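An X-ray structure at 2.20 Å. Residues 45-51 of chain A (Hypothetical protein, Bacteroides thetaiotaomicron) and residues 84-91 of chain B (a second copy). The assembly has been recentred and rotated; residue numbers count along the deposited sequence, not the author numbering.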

# COMPACT_ATOMS: atom_id res chain seq x y z
N LEU A 45 -9.38 -3.58 7.47
CA LEU A 45 -9.88 -3.10 6.20
C LEU A 45 -9.32 -1.71 5.92
O LEU A 45 -9.35 -0.83 6.81
CB LEU A 45 -11.40 -3.11 6.18
CG LEU A 45 -12.04 -2.86 4.81
CD1 LEU A 45 -11.63 -3.93 3.77
CD2 LEU A 45 -13.57 -2.83 5.03
N TRP A 46 -8.79 -1.52 4.72
CA TRP A 46 -8.09 -0.28 4.35
C TRP A 46 -8.60 0.14 2.99
O TRP A 46 -8.11 -0.35 1.97
CB TRP A 46 -6.59 -0.56 4.31
CG TRP A 46 -5.62 0.59 4.23
CD1 TRP A 46 -4.46 0.59 3.54
CD2 TRP A 46 -5.69 1.89 4.90
NE1 TRP A 46 -3.80 1.79 3.71
CE2 TRP A 46 -4.52 2.60 4.54
CE3 TRP A 46 -6.62 2.51 5.74
CZ2 TRP A 46 -4.24 3.89 5.02
CZ3 TRP A 46 -6.35 3.79 6.21
CH2 TRP A 46 -5.15 4.47 5.84
N SER A 47 -9.60 1.03 3.00
CA SER A 47 -10.34 1.41 1.81
C SER A 47 -10.60 2.91 1.77
O SER A 47 -10.76 3.55 2.82
CB SER A 47 -11.68 0.68 1.83
OG SER A 47 -12.41 0.95 0.65
N VAL A 48 -10.64 3.48 0.57
CA VAL A 48 -11.06 4.86 0.43
C VAL A 48 -12.55 4.99 0.79
O VAL A 48 -13.03 6.09 1.02
CB VAL A 48 -10.74 5.47 -0.98
CG1 VAL A 48 -9.23 5.58 -1.19
CG2 VAL A 48 -11.42 4.68 -2.11
N ARG A 49 -13.26 3.86 0.82
CA ARG A 49 -14.65 3.82 1.31
C ARG A 49 -14.77 4.43 2.73
O ARG A 49 -13.97 4.10 3.63
CB ARG A 49 -15.20 2.38 1.31
CG ARG A 49 -15.54 1.84 -0.08
CD ARG A 49 -15.93 0.35 -0.06
NE ARG A 49 -16.24 -0.18 -1.40
CZ ARG A 49 -17.47 -0.39 -1.88
NH1 ARG A 49 -18.55 -0.13 -1.15
NH2 ARG A 49 -17.62 -0.87 -3.12
N GLU A 50 -15.75 5.32 2.89
CA GLU A 50 -16.16 5.90 4.18
C GLU A 50 -17.71 5.90 4.28
O GLU A 50 -18.41 5.78 3.27
CB GLU A 50 -15.69 7.36 4.33
CG GLU A 50 -14.19 7.64 4.11
CD GLU A 50 -13.28 7.26 5.30
OE1 GLU A 50 -13.74 6.60 6.29
OE2 GLU A 50 -12.09 7.63 5.24
N GLY A 51 -18.24 6.06 5.48
CA GLY A 51 -19.70 6.16 5.65
C GLY A 51 -20.41 4.91 5.19
O GLY A 51 -19.88 3.79 5.34
N GLY B 84 -14.13 15.88 0.56
CA GLY B 84 -14.38 14.66 -0.24
C GLY B 84 -13.47 13.59 0.33
O GLY B 84 -13.01 12.67 -0.37
N PHE B 85 -13.24 13.72 1.64
CA PHE B 85 -12.22 13.02 2.43
C PHE B 85 -12.36 11.51 2.47
O PHE B 85 -13.47 10.96 2.45
CB PHE B 85 -12.25 13.56 3.88
CG PHE B 85 -10.97 13.34 4.66
CD1 PHE B 85 -9.83 14.11 4.41
CD2 PHE B 85 -10.91 12.38 5.67
CE1 PHE B 85 -8.65 13.92 5.14
CE2 PHE B 85 -9.72 12.19 6.41
CZ PHE B 85 -8.59 12.96 6.13
N SER B 86 -11.19 10.86 2.49
CA SER B 86 -11.03 9.49 2.99
C SER B 86 -9.67 9.44 3.71
O SER B 86 -8.74 10.14 3.32
CB SER B 86 -11.09 8.48 1.84
OG SER B 86 -9.98 8.63 0.95
N ARG B 87 -9.55 8.63 4.75
CA ARG B 87 -8.27 8.52 5.43
C ARG B 87 -7.17 7.93 4.53
O ARG B 87 -6.04 8.43 4.51
CB ARG B 87 -8.42 7.72 6.72
CG ARG B 87 -7.23 7.83 7.62
CD ARG B 87 -7.46 7.12 8.93
NE ARG B 87 -6.18 6.78 9.53
CZ ARG B 87 -6.02 6.31 10.76
NH1 ARG B 87 -7.05 6.12 11.55
NH2 ARG B 87 -4.81 6.04 11.20
N LYS B 88 -7.50 6.89 3.77
CA LYS B 88 -6.58 6.30 2.82
C LYS B 88 -6.47 7.21 1.59
O LYS B 88 -7.49 7.67 1.08
CB LYS B 88 -7.08 4.89 2.43
CG LYS B 88 -6.14 4.09 1.55
CD LYS B 88 -6.75 2.72 1.21
CE LYS B 88 -5.90 1.96 0.20
NZ LYS B 88 -6.66 0.83 -0.45
N LEU B 89 -5.26 7.45 1.11
CA LEU B 89 -5.05 8.23 -0.11
C LEU B 89 -5.80 7.65 -1.30
O LEU B 89 -5.98 6.43 -1.41
CB LEU B 89 -3.58 8.28 -0.49
CG LEU B 89 -2.64 9.07 0.41
CD1 LEU B 89 -1.30 9.21 -0.28
CD2 LEU B 89 -3.22 10.42 0.83
N LYS B 90 -6.20 8.53 -2.21
CA LYS B 90 -6.84 8.08 -3.44
C LYS B 90 -5.84 7.80 -4.57
O LYS B 90 -6.25 7.67 -5.72
CB LYS B 90 -7.90 9.08 -3.88
CG LYS B 90 -8.93 9.30 -2.79
CD LYS B 90 -10.24 9.86 -3.35
CE LYS B 90 -11.35 9.74 -2.34
NZ LYS B 90 -11.16 10.77 -1.31
N ALA B 91 -4.56 7.67 -4.24
CA ALA B 91 -3.51 7.37 -5.23
C ALA B 91 -3.86 6.25 -6.24
O ALA B 91 -4.62 5.35 -5.93
CB ALA B 91 -2.24 7.01 -4.51
O HOH W 1 -9.95 5.74 4.41
O HOH W 2 -9.28 1.95 -1.65

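Two irregular segments that meet without pairing as strands must still satisfy their polar backbone groups, and the contact between these two copies illustrates how side chains and water can do so. K88(B) is the residue most covered by the other stretch. Its side chain, extended with all four chi angles in t, runs across W46(A), placing CD 3.8 Å from the centroid of the five-membered ring and almost on the ring normal, a CH-pi contact that sets the aliphatic part of the lysine over one face of the indole. Its end reaches the backbone of the same tryptophan: NZ donates to W46(A) O at 3.1 Å. The ammonium also donates to water 2 (NZ to O, 3.1 Å), which in turn accepts from V48(A) N at 3.0 Å, and NZ is bonded elsewhere in the structure as well.

E50(A) serves the other chain in a similar way. Its OE2 accepts from R87(B) N at 2.8 Å, with an N-H...O angle of 157°, and from water 1 at 3.0 Å. That water also donates to S47(A) O and accepts from K88(B) N, so one molecule serves both backbones. Local hydrogen bonds add to the pattern: S86(B) OG donates to K88(B) O at 2.7 Å, K90(B) NZ donates to G84(B) O at 2.8 Å, and S47(A) OG accepts from R49(A) N at 3.0 Å. The guanidinium of R87(B) finds its partners elsewhere in the structure.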